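Local coordinates for protein 3' terminal uridylyl transferase (PDB 5HZD) that adds uridines from UTP to the 3' ends of guide RNAs, ribosomal RNAs and some mRNAs during mitochondrial RNA editing, at residues A89-E94 with S246-V251; C95-W100 with R148-L153; R105-G110 with T369-R374; I124-V129 with Y281-D286; N163-S168 with K176-S181. One frame throughout, in Å; residues are numbered along the deposited sequence.

Interaction 1 (A89-E94 with S246-V251); sequences ARAQLE and STTAAV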
# COMPACT_ATOMS: atom_id res chain seq x y z
N ALA A 89 -15.06 5.67 5.98
CA ALA A 89 -14.45 4.79 6.96
C ALA A 89 -13.39 5.49 7.79
O ALA A 89 -13.28 5.28 9.01
CB ALA A 89 -13.86 3.52 6.28
N ARG A 90 -12.59 6.35 7.14
CA ARG A 90 -11.55 7.11 7.82
C ARG A 90 -12.17 8.01 8.88
O ARG A 90 -11.68 8.07 10.00
CB ARG A 90 -10.77 7.99 6.81
CG ARG A 90 -9.49 8.62 7.40
CD ARG A 90 -9.10 9.92 6.65
NE ARG A 90 -10.21 10.84 6.79
CZ ARG A 90 -10.41 11.57 7.87
NH1 ARG A 90 -9.52 11.54 8.88
NH2 ARG A 90 -11.51 12.32 7.95
N ALA A 91 -13.24 8.73 8.52
CA ALA A 91 -13.88 9.62 9.48
C ALA A 91 -14.46 8.83 10.62
O ALA A 91 -14.41 9.28 11.78
CB ALA A 91 -14.96 10.46 8.80
N GLN A 92 -15.01 7.65 10.33
CA GLN A 92 -15.53 6.76 11.39
C GLN A 92 -14.44 6.35 12.35
O GLN A 92 -14.59 6.43 13.57
CB GLN A 92 -16.22 5.53 10.75
CG GLN A 92 -17.49 5.94 10.02
CD GLN A 92 -17.91 4.99 8.94
OE1 GLN A 92 -17.50 3.81 8.91
NE2 GLN A 92 -18.79 5.45 8.06
N LEU A 93 -13.30 5.91 11.81
CA LEU A 93 -12.19 5.52 12.66
C LEU A 93 -11.70 6.70 13.49
O LEU A 93 -11.35 6.53 14.66
CB LEU A 93 -11.05 4.93 11.82
CG LEU A 93 -9.87 4.44 12.67
CD1 LEU A 93 -10.25 3.31 13.65
CD2 LEU A 93 -8.75 3.94 11.72
N GLU A 94 -11.74 7.91 12.93
CA GLU A 94 -11.23 9.05 13.68
C GLU A 94 -12.08 9.32 14.90
O GLU A 94 -11.56 9.67 15.96
CB GLU A 94 -11.12 10.28 12.79
CG GLU A 94 -10.42 11.46 13.45
CD GLU A 94 -10.12 12.53 12.42
OE1 GLU A 94 -10.85 13.55 12.40
OE2 GLU A 94 -9.15 12.38 11.61
N SER A 246 -26.32 9.57 8.72
CA SER A 246 -25.29 8.95 7.89
C SER A 246 -24.63 7.83 8.67
O SER A 246 -24.79 7.74 9.88
CB SER A 246 -24.25 9.98 7.48
OG SER A 246 -23.43 10.34 8.57
N THR A 247 -23.87 6.99 7.98
CA THR A 247 -23.10 5.95 8.66
C THR A 247 -22.01 6.54 9.54
O THR A 247 -21.65 5.96 10.55
CB THR A 247 -22.45 4.98 7.64
OG1 THR A 247 -21.80 5.75 6.61
CG2 THR A 247 -23.51 4.10 7.00
N THR A 248 -21.45 7.68 9.16
CA THR A 248 -20.44 8.30 9.99
C THR A 248 -21.08 8.86 11.28
O THR A 248 -20.54 8.68 12.38
CB THR A 248 -19.68 9.40 9.23
OG1 THR A 248 -19.08 8.82 8.06
CG2 THR A 248 -18.58 9.97 10.08
N ALA A 249 -22.23 9.51 11.15
CA ALA A 249 -22.94 9.95 12.35
C ALA A 249 -23.29 8.77 13.24
O ALA A 249 -23.31 8.91 14.46
CB ALA A 249 -24.21 10.75 12.00
N ALA A 250 -23.57 7.61 12.65
CA ALA A 250 -23.95 6.44 13.43
C ALA A 250 -22.78 5.97 14.29
O ALA A 250 -22.96 5.60 15.45
CB ALA A 250 -24.46 5.32 12.54
N VAL A 251 -21.57 5.99 13.74
CA VAL A 251 -20.40 5.65 14.55
C VAL A 251 -20.10 6.73 15.61
O VAL A 251 -19.77 6.42 16.74
CB VAL A 251 -19.19 5.37 13.65
CG1 VAL A 251 -17.95 5.08 14.51
CG2 VAL A 251 -19.50 4.20 12.72
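NE2 of Q92 has two threonine hydroxyls and a carboxylate about it. It donates a weak hydrogen bond to OG1 of T248, long at 3.4 Å yet fairly straight (161°), it lies 3.4 Å from OG1 of T247, and it is hydrogen-bonded to E279 OE1, which also bonds T247 OG1. The motif is a nearly parallel helix pair: segment axes run 13° apart and 8.9 Å from each other at closest approach. Helix 80-100 belongs to the catalytic palm, whereas helix 247-254 follows strand 239-244 of the separate four-stranded antiparallel sheet, so the contact joins the palm to that second, probably inserted domain.

Both polar atoms of the Q92 amide are engaged, since OE1 accepts from N of L280; together with E279 this places the amide against the loop leading to strand 285-288 and fixes its rotation. With CG anti to the carbonyl carbon (chi1 -68°), the glutamine stem lies across V251 at about a right angle, CG of Q92 meeting CG2 of V251 at 3.8 Å. CG1, the other V251 branch, rests 3.7 Å from O of Q92. One residue earlier, A91 CB touches T248 CG2 at 3.9 Å, so T248 faces helix 80-100 with its methyl as well as its hydroxyl. The second helix starts at S246, the N-cap, whose OG accepts from N of A249 at 3.0 Å.

Interaction 2 (C95-W100 with R148-L153); sequences CVVRRW and RSITEL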
# COMPACT_ATOMS: atom_id res chain seq x y z
N CYS A 95 -13.39 9.10 14.80
CA CYS A 95 -14.30 9.21 15.96
C CYS A 95 -13.90 8.27 17.07
O CYS A 95 -13.98 8.60 18.26
CB CYS A 95 -15.71 8.85 15.54
SG CYS A 95 -16.50 9.98 14.42
N VAL A 96 -13.50 7.07 16.67
CA VAL A 96 -13.14 6.07 17.66
C VAL A 96 -11.81 6.46 18.31
O VAL A 96 -11.70 6.50 19.56
CB VAL A 96 -12.99 4.67 17.02
CG1 VAL A 96 -12.52 3.66 18.09
CG2 VAL A 96 -14.29 4.23 16.39
N VAL A 97 -10.79 6.76 17.50
CA VAL A 97 -9.47 6.98 18.11
C VAL A 97 -9.40 8.26 18.92
O VAL A 97 -8.59 8.33 19.85
CB VAL A 97 -8.32 6.88 17.11
CG1 VAL A 97 -8.40 5.56 16.34
CG2 VAL A 97 -8.36 8.03 16.17
N ARG A 98 -10.24 9.25 18.62
CA ARG A 98 -10.23 10.46 19.47
C ARG A 98 -10.71 10.21 20.88
O ARG A 98 -10.44 11.00 21.76
CB ARG A 98 -11.02 11.60 18.82
CG ARG A 98 -10.27 12.17 17.64
CD ARG A 98 -10.99 13.35 17.00
NE ARG A 98 -11.02 14.44 17.98
CZ ARG A 98 -11.64 15.60 17.81
NH1 ARG A 98 -11.59 16.51 18.77
NH2 ARG A 98 -12.34 15.83 16.71
N ARG A 99 -11.42 9.12 21.14
CA ARG A 99 -11.78 8.79 22.52
C ARG A 99 -10.55 8.34 23.30
O ARG A 99 -10.48 8.54 24.51
CB ARG A 99 -12.89 7.73 22.56
CG ARG A 99 -13.12 7.04 23.92
CD ARG A 99 -13.84 7.92 24.97
NE ARG A 99 -14.86 8.80 24.42
CZ ARG A 99 -16.11 8.43 24.14
NH1 ARG A 99 -16.50 7.18 24.35
NH2 ARG A 99 -16.97 9.32 23.65
N TRP A 100 -9.57 7.76 22.61
CA TRP A 100 -8.31 7.37 23.22
C TRP A 100 -7.37 8.58 23.35
O TRP A 100 -6.76 8.83 24.40
CB TRP A 100 -7.68 6.28 22.36
CG TRP A 100 -6.25 6.00 22.64
CD1 TRP A 100 -5.72 5.45 23.76
CD2 TRP A 100 -5.17 6.29 21.76
NE1 TRP A 100 -4.34 5.36 23.62
CE2 TRP A 100 -3.99 5.87 22.40
CE3 TRP A 100 -5.09 6.84 20.48
CZ2 TRP A 100 -2.72 6.01 21.82
CZ3 TRP A 100 -3.84 7.00 19.89
CH2 TRP A 100 -2.66 6.56 20.57
N ARG A 148 -3.52 -1.98 22.15
CA ARG A 148 -4.50 -2.59 23.08
C ARG A 148 -5.64 -1.62 23.36
O ARG A 148 -6.80 -2.02 23.37
CB ARG A 148 -3.82 -3.09 24.36
CG ARG A 148 -2.73 -4.13 24.03
CD ARG A 148 -1.70 -4.35 25.12
NE ARG A 148 -2.32 -4.75 26.37
CZ ARG A 148 -2.19 -4.06 27.50
NH1 ARG A 148 -1.46 -2.94 27.51
NH2 ARG A 148 -2.79 -4.49 28.61
N SER A 149 -5.33 -0.34 23.54
CA SER A 149 -6.38 0.66 23.83
C SER A 149 -7.38 0.78 22.71
O SER A 149 -8.61 0.75 22.95
CB SER A 149 -5.75 2.04 24.10
OG SER A 149 -5.00 2.01 25.30
N ILE A 150 -6.90 0.90 21.48
CA ILE A 150 -7.81 1.08 20.36
C ILE A 150 -8.57 -0.21 20.03
O ILE A 150 -9.74 -0.17 19.64
CB ILE A 150 -7.09 1.69 19.16
CG1 ILE A 150 -6.68 3.13 19.56
CG2 ILE A 150 -8.00 1.72 17.94
CD1 ILE A 150 -5.69 3.71 18.61
N THR A 151 -7.91 -1.36 20.20
CA THR A 151 -8.64 -2.63 20.04
C THR A 151 -9.86 -2.68 20.95
O THR A 151 -10.93 -3.05 20.49
CB THR A 151 -7.73 -3.81 20.29
OG1 THR A 151 -6.70 -3.76 19.29
CG2 THR A 151 -8.50 -5.13 20.09
N GLU A 152 -9.71 -2.26 22.20
CA GLU A 152 -10.83 -2.32 23.14
C GLU A 152 -11.94 -1.36 22.75
O GLU A 152 -13.11 -1.69 22.85
CB GLU A 152 -10.34 -2.01 24.56
CG GLU A 152 -11.44 -1.94 25.59
CD GLU A 152 -12.04 -3.30 25.91
OE1 GLU A 152 -11.53 -4.34 25.40
OE2 GLU A 152 -13.04 -3.34 26.66
N LEU A 153 -11.58 -0.17 22.30
CA LEU A 153 -12.61 0.77 21.84
C LEU A 153 -13.38 0.22 20.64
O LEU A 153 -14.63 0.36 20.56
CB LEU A 153 -12.00 2.14 21.48
CG LEU A 153 -11.44 2.95 22.65
CD1 LEU A 153 -10.78 4.25 22.15
CD2 LEU A 153 -12.53 3.25 23.69
O HOH W 1 -2.64 3.43 25.28
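L153, I150 and W100 carry much of the fit between two helices that pack on one side of the palm sheet of a nucleotidyltransferase fold. The segment axes pass 9.5 Å apart with a signed crossing angle of 127°. Two bumps on helix 143-156 fit between residues of helix 80-100. The first is L153, which fits among V96, R99 and W100: its CD1 is 3.6 Å from the carbonyl O of V96 and 3.7 Å from CB of W100, its CD2 lies against CG of R99, and V96 CG1 closes against its CB.

The second bump is I150. Its extended chi2 (166°) carries CD1 over one face of the indole, 4.1 Å from the centroid of the W100 six-membered ring in a CH-pi contact offset toward the rim. The same methyl reaches CG1 of V97 at 4.0 Å, and so sits in the corner formed by valine and tryptophan; beneath them the indole and V97 also touch V128. S149 closes the far end, its CB 3.4 Å from W100 CD1. Its OG is hydrogen-bonded to N145 O, and also to a water 2.8 Å away that accepts from NE1 of W100 at 3.1 Å.

Interaction 3 (R105-G110 with T369-R374); sequences RVFIFG and TDFDPR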
# COMPACT_ATOMS: atom_id res chain seq x y z
N ARG A 105 -5.39 12.28 14.78
CA ARG A 105 -6.15 12.33 13.54
C ARG A 105 -5.74 11.14 12.69
O ARG A 105 -4.67 10.56 12.89
CB ARG A 105 -5.91 13.65 12.80
CG ARG A 105 -6.41 14.89 13.59
CD ARG A 105 -7.91 14.84 13.78
NE ARG A 105 -8.38 16.06 14.48
CZ ARG A 105 -8.45 16.19 15.81
NH1 ARG A 105 -8.08 15.20 16.60
NH2 ARG A 105 -8.86 17.34 16.34
N VAL A 106 -6.61 10.77 11.76
CA VAL A 106 -6.41 9.56 10.97
C VAL A 106 -6.06 9.95 9.54
O VAL A 106 -6.75 10.76 8.92
CB VAL A 106 -7.68 8.66 10.98
CG1 VAL A 106 -7.47 7.39 10.09
CG2 VAL A 106 -8.00 8.20 12.42
N PHE A 107 -4.97 9.38 9.01
CA PHE A 107 -4.50 9.67 7.65
C PHE A 107 -4.56 8.37 6.87
O PHE A 107 -4.03 7.36 7.34
CB PHE A 107 -3.02 10.07 7.70
CG PHE A 107 -2.74 11.35 8.48
CD1 PHE A 107 -2.81 11.34 9.88
CD2 PHE A 107 -2.33 12.51 7.84
CE1 PHE A 107 -2.54 12.48 10.61
CE2 PHE A 107 -2.03 13.65 8.57
CZ PHE A 107 -2.16 13.65 9.95
N ILE A 108 -5.17 8.36 5.68
CA ILE A 108 -5.06 7.17 4.82
C ILE A 108 -3.71 7.18 4.09
O ILE A 108 -3.27 8.23 3.61
CB ILE A 108 -6.19 7.11 3.80
CG1 ILE A 108 -7.51 6.83 4.52
CG2 ILE A 108 -5.90 6.02 2.72
CD1 ILE A 108 -8.76 6.90 3.62
N PHE A 109 -3.07 6.02 3.99
CA PHE A 109 -1.91 5.92 3.08
C PHE A 109 -1.97 4.62 2.32
O PHE A 109 -2.96 3.89 2.43
CB PHE A 109 -0.57 6.17 3.79
CG PHE A 109 -0.18 5.12 4.81
CD1 PHE A 109 -0.68 5.15 6.10
CD2 PHE A 109 0.72 4.13 4.47
CE1 PHE A 109 -0.27 4.19 7.05
CE2 PHE A 109 1.11 3.16 5.38
CZ PHE A 109 0.61 3.19 6.69
N GLY A 110 -0.94 4.35 1.52
CA GLY A 110 -0.99 3.20 0.64
C GLY A 110 -1.49 3.49 -0.76
O GLY A 110 -1.38 4.61 -1.24
N THR A 369 -3.35 18.28 4.13
CA THR A 369 -4.77 18.48 3.90
C THR A 369 -5.44 17.20 3.42
O THR A 369 -6.66 17.06 3.55
CB THR A 369 -5.03 19.57 2.84
OG1 THR A 369 -4.26 19.28 1.66
CG2 THR A 369 -4.62 20.93 3.38
N ASP A 370 -4.69 16.29 2.82
CA ASP A 370 -5.30 15.19 2.08
C ASP A 370 -5.49 13.92 2.91
O ASP A 370 -5.17 12.81 2.46
CB ASP A 370 -4.51 14.87 0.81
CG ASP A 370 -4.49 16.03 -0.18
OD1 ASP A 370 -5.29 17.00 -0.02
OD2 ASP A 370 -3.68 15.97 -1.13
N PHE A 371 -6.05 14.07 4.11
CA PHE A 371 -6.42 12.93 4.94
C PHE A 371 -7.24 11.92 4.14
O PHE A 371 -7.00 10.70 4.24
CB PHE A 371 -7.25 13.42 6.15
CG PHE A 371 -6.52 14.41 7.04
CD1 PHE A 371 -6.60 15.77 6.78
CD2 PHE A 371 -5.80 13.97 8.13
CE1 PHE A 371 -5.94 16.69 7.60
CE2 PHE A 371 -5.14 14.90 8.96
CZ PHE A 371 -5.21 16.23 8.69
N ASP A 372 -8.18 12.47 3.36
CA ASP A 372 -9.00 11.70 2.42
C ASP A 372 -8.30 11.80 1.06
O ASP A 372 -8.21 12.90 0.49
CB ASP A 372 -10.38 12.33 2.34
CG ASP A 372 -11.25 12.01 3.55
OD1 ASP A 372 -11.03 10.93 4.17
OD2 ASP A 372 -12.15 12.82 3.84
N PRO A 373 -7.81 10.67 0.53
CA PRO A 373 -7.02 10.69 -0.72
C PRO A 373 -7.85 11.23 -1.87
O PRO A 373 -9.04 10.90 -2.02
CB PRO A 373 -6.69 9.22 -0.93
CG PRO A 373 -6.67 8.66 0.50
CD PRO A 373 -7.86 9.32 1.12
N ARG A 374 -7.23 12.08 -2.67
CA ARG A 374 -7.91 12.66 -3.82
C ARG A 374 -8.04 11.65 -4.96
O ARG A 374 -7.09 10.91 -5.28
CB ARG A 374 -7.20 13.94 -4.26
CG ARG A 374 -7.53 15.11 -3.30
CD ARG A 374 -7.15 16.46 -3.87
NE ARG A 374 -5.71 16.56 -4.04
CZ ARG A 374 -5.12 17.18 -5.05
NH1 ARG A 374 -5.85 17.78 -5.99
NH2 ARG A 374 -3.79 17.21 -5.10
O HOH W 2 -3.74 10.85 3.93
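Two rings meet here at an intermediate tilt: F107 and F371 have planes 41° apart and centroids separated by 4.7 Å. CE2 of F371 comes over one face of F107, off centre toward the rim, 3.4 Å from CE2 of F107. F371 also turns its edge to V106 O, which lies 3.4 Å from CD2 of F371 and accepts from R90 NH1. Strand 105-109 is outermost in the palm sheet, and the irregular loop 369-374 lies along it without forming a further strand. One weak backbone bond crosses, from N of I108 to O of F371 (3.3 Å, 167°). A water also lies between I108 O and D370 O, its protons outnumbered by nearby acceptors. I108 meets the proline ring at about a right angle, CG2 of I108 standing 3.5 Å from CG of P373. D372 forms a salt bridge with R90. F107 also touches I294 of the UTP site. Carbon surfaces, one weak direct bond and a water between the backbones therefore hold loop to strand.

Interaction 4 (I124-V129 with Y281-D286); sequences IDFAVV and YNIDFD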
# COMPACT_ATOMS: atom_id res chain seq x y z
N ILE A 124 -6.75 -0.95 3.12
CA ILE A 124 -6.54 0.47 3.36
C ILE A 124 -5.58 0.57 4.53
O ILE A 124 -5.75 -0.16 5.50
CB ILE A 124 -7.87 1.17 3.76
CG1 ILE A 124 -8.81 1.21 2.55
CG2 ILE A 124 -7.62 2.58 4.34
CD1 ILE A 124 -8.38 2.14 1.40
N ASP A 125 -4.55 1.41 4.43
CA ASP A 125 -3.70 1.70 5.59
C ASP A 125 -4.17 2.97 6.27
O ASP A 125 -4.41 3.99 5.61
CB ASP A 125 -2.24 1.91 5.16
CG ASP A 125 -1.57 0.60 4.80
OD1 ASP A 125 -1.21 -0.14 5.74
OD2 ASP A 125 -1.40 0.34 3.59
N PHE A 126 -4.29 2.92 7.59
CA PHE A 126 -4.67 4.10 8.36
C PHE A 126 -3.53 4.39 9.31
O PHE A 126 -3.11 3.51 10.07
CB PHE A 126 -5.91 3.82 9.22
CG PHE A 126 -7.19 3.66 8.47
CD1 PHE A 126 -7.71 4.71 7.73
CD2 PHE A 126 -7.95 2.51 8.62
CE1 PHE A 126 -8.93 4.60 7.07
CE2 PHE A 126 -9.17 2.38 7.98
CZ PHE A 126 -9.69 3.42 7.21
N ALA A 127 -3.02 5.61 9.29
CA ALA A 127 -2.03 6.05 10.28
C ALA A 127 -2.72 6.97 11.28
O ALA A 127 -3.46 7.87 10.89
CB ALA A 127 -0.92 6.87 9.59
N VAL A 128 -2.48 6.76 12.57
CA VAL A 128 -3.10 7.58 13.62
C VAL A 128 -2.00 8.42 14.25
O VAL A 128 -1.10 7.89 14.88
CB VAL A 128 -3.71 6.64 14.69
CG1 VAL A 128 -4.28 7.45 15.89
CG2 VAL A 128 -4.81 5.76 14.05
N VAL A 129 -2.07 9.75 14.10
CA VAL A 129 -0.99 10.64 14.47
C VAL A 129 -1.54 11.92 15.08
O VAL A 129 -2.50 12.52 14.54
CB VAL A 129 -0.15 11.06 13.23
CG1 VAL A 129 1.01 11.99 13.65
CG2 VAL A 129 0.39 9.81 12.50
N TYR A 281 -16.60 -1.19 9.12
CA TYR A 281 -16.78 -2.61 9.49
C TYR A 281 -16.57 -3.54 8.31
O TYR A 281 -16.41 -4.75 8.48
CB TYR A 281 -18.19 -2.85 10.04
CG TYR A 281 -18.48 -2.19 11.35
CD1 TYR A 281 -18.31 -2.89 12.56
CD2 TYR A 281 -18.93 -0.88 11.41
CE1 TYR A 281 -18.60 -2.28 13.77
CE2 TYR A 281 -19.20 -0.26 12.63
CZ TYR A 281 -19.03 -0.96 13.80
OH TYR A 281 -19.33 -0.30 14.98
N ASN A 282 -16.59 -2.99 7.10
CA ASN A 282 -16.69 -3.79 5.90
C ASN A 282 -15.41 -3.85 5.09
O ASN A 282 -15.37 -4.50 4.04
CB ASN A 282 -17.79 -3.21 5.02
CG ASN A 282 -19.14 -3.18 5.71
OD1 ASN A 282 -19.43 -4.02 6.56
ND2 ASN A 282 -19.98 -2.21 5.34
N ILE A 283 -14.37 -3.16 5.54
CA ILE A 283 -13.15 -3.08 4.79
C ILE A 283 -11.96 -3.67 5.55
O ILE A 283 -11.85 -3.54 6.77
CB ILE A 283 -12.85 -1.61 4.40
CG1 ILE A 283 -12.63 -0.74 5.61
CG2 ILE A 283 -13.95 -1.05 3.50
CD1 ILE A 283 -12.09 0.62 5.22
N ASP A 284 -11.05 -4.31 4.82
CA ASP A 284 -9.79 -4.75 5.39
C ASP A 284 -8.91 -3.55 5.60
O ASP A 284 -8.76 -2.72 4.69
CB ASP A 284 -9.04 -5.70 4.43
CG ASP A 284 -9.71 -7.05 4.25
OD1 ASP A 284 -10.33 -7.59 5.18
OD2 ASP A 284 -9.58 -7.60 3.13
N PHE A 285 -8.32 -3.43 6.78
CA PHE A 285 -7.38 -2.32 7.06
C PHE A 285 -6.31 -2.67 8.05
O PHE A 285 -6.47 -3.60 8.86
CB PHE A 285 -8.13 -1.02 7.47
CG PHE A 285 -8.86 -1.08 8.81
CD1 PHE A 285 -8.16 -0.92 10.02
CD2 PHE A 285 -10.24 -1.24 8.85
CE1 PHE A 285 -8.83 -0.94 11.25
CE2 PHE A 285 -10.91 -1.23 10.08
CZ PHE A 285 -10.20 -1.10 11.27
N ASP A 286 -5.18 -1.97 7.93
CA ASP A 286 -4.12 -2.04 8.93
C ASP A 286 -4.05 -0.66 9.56
O ASP A 286 -3.94 0.35 8.85
CB ASP A 286 -2.74 -2.32 8.32
CG ASP A 286 -2.61 -3.73 7.77
OD1 ASP A 286 -3.51 -4.59 7.99
OD2 ASP A 286 -1.57 -3.98 7.12
O HOH W 3 -1.14 1.07 8.67
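I124 and D286 lie in a parallel strand pairing at the heart of the palm sheet, joined by three backbone hydrogen bonds. N of I124 donates to O of D284 (3.1 Å), O of I124 accepts from N of D286 (3.1 Å), and O of D286 accepts from N of F126 (2.9 Å). The register sets I124 beside F285 on one face of the sheet and D125 beside D286 on the other.

The apolar contacts lie on the I124 face. F126 turns an edge toward the face of F285 in an offset edge-to-face pair, with centroids 5.2 Å apart and planes at 68°; CE2 of F126 is 3.6 Å from CG of F285. I283 CD1 adds a contact with CZ of F126, and H177 stacks on F285.

Charged groups occupy the D125 face. The two carboxylates lie side by side, pointing the same way, OD1 of D125 standing 4.1 Å from OD2 of D286, with their planes 72° apart. K176 NZ forms a salt bridge with D286 OD1. D125, with D123, probably binds the catalytic magnesium, as in related enzymes, and D286 is probably important for activity; such clustered carboxylate oxygens are consistent with a divalent-metal site.

Interaction 5 (N163-S168 with K176-S181); sequences NLEPIS and KHHASS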
# COMPACT_ATOMS: atom_id res chain seq x y z
N ASN A 163 -12.83 -10.62 13.81
CA ASN A 163 -12.38 -9.74 12.75
C ASN A 163 -11.16 -8.91 13.13
O ASN A 163 -10.43 -8.41 12.24
CB ASN A 163 -13.52 -8.78 12.34
CG ASN A 163 -14.71 -9.52 11.80
OD1 ASN A 163 -15.69 -9.77 12.52
ND2 ASN A 163 -14.65 -9.88 10.52
N LEU A 164 -10.93 -8.72 14.42
CA LEU A 164 -9.84 -7.87 14.87
C LEU A 164 -8.61 -8.65 15.26
O LEU A 164 -8.69 -9.57 16.10
CB LEU A 164 -10.25 -7.05 16.09
CG LEU A 164 -11.15 -5.85 15.87
CD1 LEU A 164 -11.44 -5.19 17.23
CD2 LEU A 164 -10.49 -4.87 14.95
N GLU A 165 -7.47 -8.27 14.71
CA GLU A 165 -6.21 -8.91 15.11
C GLU A 165 -5.25 -7.84 15.64
O GLU A 165 -4.58 -7.18 14.86
CB GLU A 165 -5.55 -9.64 13.91
CG GLU A 165 -4.20 -10.29 14.24
CD GLU A 165 -3.47 -10.93 13.05
OE1 GLU A 165 -2.32 -11.41 13.26
OE2 GLU A 165 -4.04 -10.96 11.93
N PRO A 166 -5.19 -7.68 16.97
CA PRO A 166 -4.17 -6.78 17.55
C PRO A 166 -2.81 -7.43 17.40
O PRO A 166 -2.66 -8.60 17.75
CB PRO A 166 -4.56 -6.73 19.03
CG PRO A 166 -5.36 -8.02 19.27
CD PRO A 166 -6.08 -8.27 17.97
N ILE A 167 -1.85 -6.71 16.85
CA ILE A 167 -0.48 -7.20 16.78
C ILE A 167 0.42 -6.28 17.58
O ILE A 167 1.10 -5.44 17.02
CB ILE A 167 -0.02 -7.26 15.31
CG1 ILE A 167 -1.08 -7.98 14.48
CG2 ILE A 167 1.31 -8.01 15.19
CD1 ILE A 167 -0.74 -8.04 13.03
N SER A 168 0.39 -6.44 18.89
CA SER A 168 1.01 -5.44 19.77
C SER A 168 2.53 -5.57 19.81
O SER A 168 3.23 -4.62 20.21
CB SER A 168 0.42 -5.55 21.18
OG SER A 168 0.53 -6.88 21.65
N LYS A 176 -4.79 -5.15 12.80
CA LYS A 176 -5.29 -5.57 11.49
C LYS A 176 -6.75 -5.89 11.63
O LYS A 176 -7.17 -6.60 12.55
CB LYS A 176 -4.56 -6.85 11.03
CG LYS A 176 -3.13 -6.57 10.49
CD LYS A 176 -2.51 -7.84 9.92
CE LYS A 176 -3.09 -8.17 8.57
NZ LYS A 176 -2.46 -7.24 7.55
N HIS A 177 -7.56 -5.36 10.72
CA HIS A 177 -8.96 -5.73 10.67
C HIS A 177 -9.25 -6.55 9.43
O HIS A 177 -8.92 -6.15 8.31
CB HIS A 177 -9.85 -4.47 10.69
CG HIS A 177 -11.30 -4.79 10.51
ND1 HIS A 177 -11.97 -4.59 9.32
CD2 HIS A 177 -12.20 -5.38 11.35
CE1 HIS A 177 -13.22 -4.99 9.45
NE2 HIS A 177 -13.38 -5.49 10.67
N HIS A 178 -9.80 -7.74 9.64
CA HIS A 178 -10.12 -8.66 8.55
C HIS A 178 -11.64 -8.68 8.36
O HIS A 178 -12.36 -9.23 9.19
CB HIS A 178 -9.66 -10.08 8.91
CG HIS A 178 -8.23 -10.20 9.31
ND1 HIS A 178 -7.22 -10.41 8.41
CD2 HIS A 178 -7.65 -10.16 10.54
CE1 HIS A 178 -6.06 -10.48 9.05
NE2 HIS A 178 -6.30 -10.35 10.34
N ALA A 179 -12.12 -8.12 7.26
CA ALA A 179 -13.56 -8.06 7.04
C ALA A 179 -14.15 -9.38 6.65
O ALA A 179 -13.58 -10.11 5.84
CB ALA A 179 -13.90 -7.04 5.95
N SER A 180 -15.30 -9.69 7.23
CA SER A 180 -16.06 -10.87 6.82
C SER A 180 -16.68 -10.63 5.45
O SER A 180 -16.90 -9.49 5.04
CB SER A 180 -17.16 -11.17 7.83
OG SER A 180 -16.60 -11.45 9.10
N SER A 181 -16.96 -11.70 4.72
CA SER A 181 -17.66 -11.53 3.45
C SER A 181 -19.08 -12.01 3.65
O SER A 181 -19.30 -13.04 4.27
CB SER A 181 -16.97 -12.29 2.31
OG SER A 181 -16.82 -13.66 2.63
O HOH W 4 -17.65 -11.56 12.14
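E165 and K176 form a hydrogen-bonded pair of an antiparallel beta hairpin, E165 N donating to K176 O (2.7 Å) and K176 N to E165 O (2.9 Å), with L164 and H177 as the next, non-hydrogen-bonded pair. Beyond it, H178 N donates to N163 O. Strand 164-167 is outermost in the palm sheet, while strand 174-177 lies against strand 285-288.

H178 reaches back along the hairpin: its NE2 donates to OE2 of E165 at 2.8 Å, using the anti lone pair, with ring and carboxylate nearly coplanar. E165 presents its carboxylate on an extended chain whose CG is anti to the backbone N (chi1 178°). I167 CD1 packs against CD of K176 at 3.6 Å, the two side chains crossing obliquely. K176 NZ salt-bridges D286, probably important for catalysis, so the hairpin borders the active site.

At the open end N163 spends its ND2 twice, on O of H178 (2.7 Å) and on OG of S180 (2.9 Å), both in the amide plane. Its OD1 accepts from a water at 2.7 Å that also meets S180 OG.

In the fold
From the N terminus, helix 80-100 opens interactions 1 and 2 in turn, and strands 105-109 and 124-129 open interactions 3 and 4. Interaction 2 closes first, at helix 143-156; the short hairpin of interaction 5 follows in series. Interaction 1 closes next, at helix 247-254, so 2 and 5 nest within it. Strand 285-288 then closes interaction 4, and the loop 369-374 closes interaction 3, whose span encloses 4 and 5; interaction 5 also nests in 4. Interactions 1 and 2 each cross 3 and 4. Thus the palm's sheet and helices are interlocked, with the second sheet's domain and the distant loop fastened to them.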